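Local coordinates for Ras-related protein Rab-7L1 (Homo sapiens, PDB 6HH2) that binds and hydrolyses GTP as a Rab-family switch in endosome to trans-Golgi trafficking, recruiting the kinase LRRK2 to the Golgi and stimulating it, at residues Arg7-Val13 / Ile59-Trp65; Val27-Asp33 / Ala48-Leu52. The protein carries 4 engineered substitutions. All coordinates share one frame; numbering follows the deposited sequence.

Contact 1: Arg7-Val13 / Ile59-Trp65; sequences RDHLFKV and IVRLQLW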
loop_
_atom_site.group_PDB
_atom_site.type_symbol
_atom_site.label_atom_id
_atom_site.label_comp_id
_atom_site.label_asym_id
_atom_site.label_seq_id
_atom_site.Cartn_x
_atom_site.Cartn_y
_atom_site.Cartn_z
ATOM N N ARG A 7 -14.966 9.071 -17.720
ATOM C CA ARG A 7 -13.554 8.788 -17.735
ATOM C C ARG A 7 -13.244 7.845 -16.606
ATOM O O ARG A 7 -13.813 7.944 -15.570
ATOM C CB ARG A 7 -12.730 10.067 -17.558
ATOM C CG ARG A 7 -11.829 10.432 -18.708
ATOM C CD ARG A 7 -11.492 11.932 -18.786
ATOM N NE ARG A 7 -12.303 12.670 -19.777
ATOM C CZ ARG A 7 -12.317 14.002 -19.944
ATOM N NH1 ARG A 7 -11.571 14.803 -19.201
ATOM N NH2 ARG A 7 -13.101 14.542 -20.861
ATOM N N ASP A 8 -12.365 6.907 -16.851
ATOM C CA ASP A 8 -11.936 5.995 -15.807
ATOM C C ASP A 8 -10.456 6.241 -15.540
ATOM O O ASP A 8 -9.661 6.379 -16.478
ATOM C CB ASP A 8 -12.152 4.536 -16.220
ATOM C CG ASP A 8 -13.630 4.162 -16.365
ATOM O OD1 ASP A 8 -14.495 5.071 -16.441
ATOM O OD2 ASP A 8 -13.917 2.938 -16.410
ATOM N N HIS A 9 -10.106 6.353 -14.280
ATOM C CA HIS A 9 -8.722 6.482 -13.846
ATOM C C HIS A 9 -8.374 5.187 -13.147
ATOM O O HIS A 9 -8.906 4.912 -12.078
ATOM C CB HIS A 9 -8.574 7.645 -12.859
ATOM C CG HIS A 9 -9.060 8.961 -13.414
ATOM N ND1 HIS A 9 -8.239 9.801 -14.132
ATOM C CD2 HIS A 9 -10.276 9.564 -13.377
ATOM C CE1 HIS A 9 -8.924 10.866 -14.519
ATOM N NE2 HIS A 9 -10.171 10.739 -14.094
ATOM N N LEU A 10 -7.459 4.412 -13.723
ATOM C CA LEU A 10 -7.101 3.107 -13.193
ATOM C C LEU A 10 -5.728 3.191 -12.550
ATOM O O LEU A 10 -4.764 3.649 -13.193
ATOM C CB LEU A 10 -7.071 2.094 -14.339
ATOM C CG LEU A 10 -6.590 0.705 -13.934
ATOM C CD1 LEU A 10 -7.539 -0.024 -12.961
ATOM C CD2 LEU A 10 -6.411 -0.112 -15.215
ATOM N N PHE A 11 -5.636 2.769 -11.281
ATOM C CA PHE A 11 -4.382 2.791 -10.531
ATOM C C PHE A 11 -4.085 1.413 -9.953
ATOM O O PHE A 11 -4.900 0.858 -9.216
ATOM C CB PHE A 11 -4.409 3.828 -9.388
ATOM C CG PHE A 11 -4.652 5.233 -9.861
ATOM C CD1 PHE A 11 -3.759 5.871 -10.739
ATOM C CD2 PHE A 11 -5.807 5.893 -9.461
ATOM C CE1 PHE A 11 -4.008 7.191 -11.138
ATOM C CE2 PHE A 11 -6.041 7.209 -9.883
ATOM C CZ PHE A 11 -5.154 7.817 -10.742
ATOM N N LYS A 12 -2.893 0.897 -10.225
ATOM C CA LYS A 12 -2.413 -0.346 -9.615
ATOM C C LYS A 12 -1.585 0.024 -8.398
ATOM O O LYS A 12 -0.618 0.803 -8.498
ATOM C CB LYS A 12 -1.584 -1.101 -10.664
ATOM C CG LYS A 12 -0.737 -2.267 -10.093
ATOM C CD LYS A 12 -0.165 -3.133 -11.203
ATOM C CE LYS A 12 0.697 -4.225 -10.509
ATOM N NZ LYS A 12 1.274 -5.150 -11.554
ATOM N N VAL A 13 -1.997 -0.459 -7.231
ATOM C CA VAL A 13 -1.369 -0.095 -5.958
ATOM C C VAL A 13 -0.755 -1.370 -5.379
ATOM O O VAL A 13 -1.454 -2.381 -5.201
ATOM C CB VAL A 13 -2.419 0.470 -4.990
ATOM C CG1 VAL A 13 -1.768 0.754 -3.641
ATOM C CG2 VAL A 13 -3.044 1.747 -5.620
ATOM N N ILE A 59 -14.768 7.925 -12.782
ATOM C CA ILE A 59 -14.576 7.017 -11.669
ATOM C C ILE A 59 -13.074 6.771 -11.499
ATOM O O ILE A 59 -12.269 6.990 -12.418
ATOM C CB ILE A 59 -15.335 5.693 -11.860
ATOM C CG1 ILE A 59 -14.841 4.983 -13.109
ATOM C CG2 ILE A 59 -16.868 5.900 -11.876
ATOM C CD1 ILE A 59 -15.193 3.499 -13.107
ATOM N N VAL A 60 -12.702 6.354 -10.290
ATOM C CA VAL A 60 -11.360 5.865 -9.946
ATOM C C VAL A 60 -11.480 4.382 -9.644
ATOM O O VAL A 60 -12.354 3.971 -8.870
ATOM C CB VAL A 60 -10.833 6.594 -8.704
ATOM C CG1 VAL A 60 -9.592 5.876 -8.148
ATOM C CG2 VAL A 60 -10.497 8.057 -9.069
ATOM N N ARG A 61 -10.630 3.580 -10.273
ATOM C CA ARG A 61 -10.624 2.133 -10.075
ATOM C C ARG A 61 -9.241 1.767 -9.541
ATOM O O ARG A 61 -8.220 2.126 -10.152
ATOM C CB ARG A 61 -10.920 1.427 -11.399
ATOM C CG ARG A 61 -10.822 -0.094 -11.339
ATOM C CD ARG A 61 -11.264 -0.770 -12.657
ATOM N NE ARG A 61 -12.706 -0.658 -12.843
ATOM C CZ ARG A 61 -13.303 0.166 -13.701
ATOM N NH1 ARG A 61 -12.584 0.955 -14.489
ATOM N NH2 ARG A 61 -14.629 0.179 -13.783
ATOM N N LEU A 62 -9.192 1.120 -8.378
ATOM C CA LEU A 62 -7.918 0.704 -7.797
ATOM C C LEU A 62 -7.794 -0.810 -7.895
ATOM O O LEU A 62 -8.718 -1.534 -7.523
ATOM C CB LEU A 62 -7.841 1.031 -6.320
ATOM C CG LEU A 62 -8.097 2.453 -5.915
ATOM C CD1 LEU A 62 -7.864 2.521 -4.392
ATOM C CD2 LEU A 62 -7.154 3.363 -6.686
ATOM N N GLN A 63 -6.662 -1.295 -8.396
ATOM C CA GLN A 63 -6.244 -2.693 -8.256
ATOM C C GLN A 63 -5.315 -2.773 -7.063
ATOM O O GLN A 63 -4.252 -2.128 -7.039
ATOM C CB GLN A 63 -5.486 -3.163 -9.497
ATOM C CG GLN A 63 -6.291 -3.124 -10.775
ATOM C CD GLN A 63 -5.497 -3.626 -11.967
ATOM O OE1 GLN A 63 -4.283 -3.876 -11.833
ATOM N NE2 GLN A 63 -6.138 -3.766 -13.118
ATOM N N LEU A 64 -5.711 -3.526 -6.053
ATOM C CA LEU A 64 -4.917 -3.687 -4.846
ATOM C C LEU A 64 -4.160 -5.029 -4.957
ATOM O O LEU A 64 -4.768 -6.106 -4.917
ATOM C CB LEU A 64 -5.826 -3.693 -3.616
ATOM C CG LEU A 64 -6.655 -2.414 -3.473
ATOM C CD1 LEU A 64 -7.792 -2.651 -2.467
ATOM C CD2 LEU A 64 -5.704 -1.253 -3.055
ATOM N N TRP A 65 -2.824 -4.958 -5.088
ATOM C CA TRP A 65 -1.993 -6.135 -5.358
ATOM C C TRP A 65 -1.264 -6.508 -4.071
ATOM O O TRP A 65 -0.370 -5.795 -3.640
ATOM C CB TRP A 65 -0.994 -5.829 -6.468
ATOM C CG TRP A 65 -1.552 -5.836 -7.834
ATOM C CD1 TRP A 65 -2.478 -4.925 -8.374
ATOM C CD2 TRP A 65 -1.234 -6.750 -8.858
ATOM N NE1 TRP A 65 -2.705 -5.236 -9.703
ATOM C CE2 TRP A 65 -1.968 -6.359 -10.026
ATOM C CE3 TRP A 65 -0.360 -7.842 -8.927
ATOM C CZ2 TRP A 65 -1.885 -7.058 -11.232
ATOM C CZ3 TRP A 65 -0.263 -8.533 -10.132
ATOM C CH2 TRP A 65 -1.025 -8.136 -11.280
#
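Lys12 lies over one face of the Trp65 indole, its CE 3.5 Å from the centroid of the five-membered ring in a CH-pi contact. Its NZ stands 3.6 Å from the centroid of the six-membered ring, a cation-pi contact close to the ring normal. The lysine reaches this far because its chain is extended, with CG anti to the backbone N (chi1 167°). The ammonium is also tied to the carbonyls of Tyr80 and Arg82, while Trp65 NE1 donates to Gln63 OE1 in the plane of the indole (3.0 Å), which helps to set the rotation of the ring. Farther along the sheet face that carries Lys12, Arg61 NH1 forms a salt bridge with Asp8 OD2 (3.1 Å) through a nearly straight hydrogen bond, which lies in the guanidinium plane but meets the carboxylate from above its plane. Leu10 CD1 lies against the aliphatic part of Arg61, 3.7 Å from Arg61 CG. On the opposite face of the sheet, Phe11 turns its ring edge to Leu62 CD2 and Val60 CG1, the latter 4.0 Å from Phe11 CD2. Between the two faces runs a parallel ladder from Ile59 N to Arg7 O through to Trp65 N to Val13 O. Strand 58-66 is flanked in the sheet by strands 8-17 and 48-55, with helix 165-178 packed on His9, Phe11 and Val13, and Tyr30 of helix 23-30 on Leu62 and Leu64.

Contact 2: Val27-Asp33 / Ala48-Leu52; sequences VQRYSQD and ALKVL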
loop_
_atom_site.group_PDB
_atom_site.type_symbol
_atom_site.label_atom_id
_atom_site.label_comp_id
_atom_site.label_asym_id
_atom_site.label_seq_id
_atom_site.Cartn_x
_atom_site.Cartn_y
_atom_site.Cartn_z
ATOM N N VAL A 27 -6.236 -5.327 2.508
ATOM C CA VAL A 27 -6.924 -5.458 1.225
ATOM C C VAL A 27 -8.352 -5.960 1.428
ATOM O O VAL A 27 -9.301 -5.473 0.788
ATOM C CB VAL A 27 -6.120 -6.392 0.310
ATOM C CG1 VAL A 27 -6.912 -6.709 -0.978
ATOM C CG2 VAL A 27 -4.762 -5.767 -0.005
ATOM N N GLN A 28 -8.538 -6.930 2.348
ATOM C CA GLN A 28 -9.890 -7.425 2.601
ATOM C C GLN A 28 -10.797 -6.337 3.133
ATOM O O GLN A 28 -11.983 -6.310 2.798
ATOM C CB GLN A 28 -9.824 -8.577 3.599
ATOM C CG GLN A 28 -9.182 -9.813 2.983
ATOM C CD GLN A 28 -8.926 -10.914 4.005
ATOM O OE1 GLN A 28 -8.729 -10.653 5.200
ATOM N NE2 GLN A 28 -8.958 -12.147 3.546
ATOM N N ARG A 29 -10.264 -5.393 3.909
ATOM C CA ARG A 29 -11.104 -4.342 4.455
ATOM C C ARG A 29 -11.378 -3.231 3.450
ATOM O O ARG A 29 -12.509 -2.693 3.377
ATOM C CB ARG A 29 -10.457 -3.784 5.713
ATOM C CG ARG A 29 -11.523 -3.128 6.588
ATOM C CD ARG A 29 -10.929 -2.350 7.691
ATOM N NE ARG A 29 -10.860 -3.029 8.985
ATOM C CZ ARG A 29 -11.889 -3.211 9.812
ATOM N NH1 ARG A 29 -13.119 -2.853 9.463
ATOM N NH2 ARG A 29 -11.690 -3.789 10.985
ATOM N N TYR A 30 -10.371 -2.867 2.688
ATOM C CA TYR A 30 -10.443 -1.691 1.812
ATOM C C TYR A 30 -10.941 -1.988 0.392
ATOM O O TYR A 30 -11.514 -1.091 -0.262
ATOM C CB TYR A 30 -9.069 -1.008 1.751
ATOM C CG TYR A 30 -9.189 0.340 1.121
ATOM C CD1 TYR A 30 -9.787 1.395 1.824
ATOM C CD2 TYR A 30 -8.734 0.574 -0.170
ATOM C CE1 TYR A 30 -9.969 2.653 1.213
ATOM C CE2 TYR A 30 -8.894 1.816 -0.780
ATOM C CZ TYR A 30 -9.493 2.843 -0.064
ATOM O OH TYR A 30 -9.690 4.070 -0.639
ATOM N N SER A 31 -10.816 -3.219 -0.090
ATOM C CA SER A 31 -11.349 -3.551 -1.408
ATOM C C SER A 31 -12.867 -3.615 -1.343
ATOM O O SER A 31 -13.482 -3.452 -0.287
ATOM C CB SER A 31 -10.814 -4.909 -1.864
ATOM O OG SER A 31 -11.449 -5.944 -1.103
ATOM N N GLN A 32 -13.504 -3.860 -2.488
ATOM C CA GLN A 32 -14.960 -4.017 -2.445
ATOM C C GLN A 32 -15.422 -5.406 -2.087
ATOM O O GLN A 32 -16.636 -5.653 -2.129
ATOM C CB GLN A 32 -15.549 -3.674 -3.822
ATOM C CG GLN A 32 -15.282 -4.726 -4.924
ATOM C CD GLN A 32 -16.154 -4.417 -6.168
ATOM O OE1 GLN A 32 -16.000 -3.349 -6.791
ATOM N NE2 GLN A 32 -17.077 -5.322 -6.503
ATOM N N ASP A 33 -14.518 -6.295 -1.695
ATOM C CA ASP A 33 -14.873 -7.714 -1.606
ATOM C C ASP A 33 -15.891 -8.011 -0.518
ATOM O O ASP A 33 -16.662 -8.984 -0.646
ATOM C CB ASP A 33 -13.594 -8.546 -1.429
ATOM C CG ASP A 33 -12.777 -8.599 -2.695
ATOM O OD1 ASP A 33 -13.217 -7.995 -3.707
ATOM O OD2 ASP A 33 -11.695 -9.234 -2.677
ATOM N N ALA A 48 -7.366 -7.317 -5.937
ATOM C CA ALA A 48 -8.762 -7.034 -5.576
ATOM C C ALA A 48 -9.067 -5.622 -6.065
ATOM O O ALA A 48 -8.163 -4.804 -6.178
ATOM C CB ALA A 48 -8.912 -7.059 -4.057
ATOM N N LEU A 49 -10.325 -5.355 -6.379
ATOM C CA LEU A 49 -10.710 -4.044 -6.887
ATOM C C LEU A 49 -11.383 -3.193 -5.812
ATOM O O LEU A 49 -12.056 -3.691 -4.897
ATOM C CB LEU A 49 -11.750 -4.250 -7.968
ATOM C CG LEU A 49 -11.426 -3.991 -9.450
ATOM C CD1 LEU A 49 -9.997 -3.825 -9.862
ATOM C CD2 LEU A 49 -12.243 -4.861 -10.385
ATOM N N LYS A 50 -11.253 -1.875 -5.973
ATOM C CA LYS A 50 -12.130 -0.905 -5.315
ATOM C C LYS A 50 -12.509 0.126 -6.362
ATOM O O LYS A 50 -11.655 0.578 -7.133
ATOM C CB LYS A 50 -11.474 -0.231 -4.133
ATOM C CG LYS A 50 -12.516 0.598 -3.292
ATOM C CD LYS A 50 -11.728 1.377 -2.327
ATOM C CE LYS A 50 -12.650 1.987 -1.262
ATOM N NZ LYS A 50 -13.376 0.900 -0.500
ATOM N N VAL A 51 -13.784 0.513 -6.414
ATOM C CA VAL A 51 -14.217 1.456 -7.431
ATOM C C VAL A 51 -14.929 2.596 -6.712
ATOM O O VAL A 51 -15.779 2.351 -5.854
ATOM C CB VAL A 51 -15.161 0.819 -8.458
ATOM C CG1 VAL A 51 -15.492 1.800 -9.592
ATOM C CG2 VAL A 51 -14.542 -0.475 -9.033
ATOM N N LEU A 52 -14.599 3.834 -7.054
ATOM C CA LEU A 52 -15.153 5.009 -6.393
ATOM C C LEU A 52 -15.599 5.995 -7.456
ATOM O O LEU A 52 -14.861 6.265 -8.414
ATOM C CB LEU A 52 -14.078 5.710 -5.523
ATOM C CG LEU A 52 -13.591 4.904 -4.320
ATOM C CD1 LEU A 52 -12.342 5.554 -3.753
ATOM C CD2 LEU A 52 -14.723 4.824 -3.276
#
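Tyr30 offers one ring face to the end of Lys50, which crosses it at about a right angle. Lys50 CE lies 3.8 Å from the ring centroid, offset toward the rim in a CH-pi contact, and NZ lies 4.2 Å from it, 10° off the normal, in a cation-pi one. The lysine chain runs out extended and bends only at its last torsion (chi4 61°), which brings NZ to within 2.7 Å of Tyr30 O; the one ammonium therefore serves both the ring and the carbonyl of the same residue. A second bond, Gln32 N to Leu49 O at 2.8 Å, is nearly straight and lies in the carbonyl plane. Ala48 fits its methyl against the helix end and the turn after it, with CB 3.6 Å from Ser31 CB and 3.7 Å from Val27 CG1. Ser31 shapes that turn. Its OG sits between the backbone N and the carbonyl carbon (chi1 73°), from where it donates to Val27 O at 2.9 Å and accepts from Asp33 N, an ST turn; Ser31 N reaches Val27 O from the opposite face of that carbonyl. Asp33 then bonds to Tyr39 OH and makes a salt bridge with Lys40, both GTP-binding residues of this protein, and Gln32 NE2 bonds to Ser36 O. The arrangement belongs to the Ras-like P-loop GTPase fold: helix 23-30, which follows the phosphate-binding loop, ends against strand 48-55, and the chain leaving it enters switch I, the segment thought, by analogy with its relatives, to contain the effector region.

Strands 58-66 and 48-55 join the two contacts: Leu62 N and Leu64 N probably bond to the backbone oxygens of Lys50 and Ala48, and helix 23-30 lies over both strands. Contact 1 is sheet pairing, with a largely apolar, mostly buried face and a more polar one; contact 2 sets the end of a helix against an outermost strand of the sheet and buries about half as much surface. Both are partly buried. Each places a lysine over an aromatic ring, but a regular parallel ladder carries contact 1, whereas two separate cross-segment bonds and a turn carry contact 2, nearer the GTP-binding residues Tyr39 and Lys40.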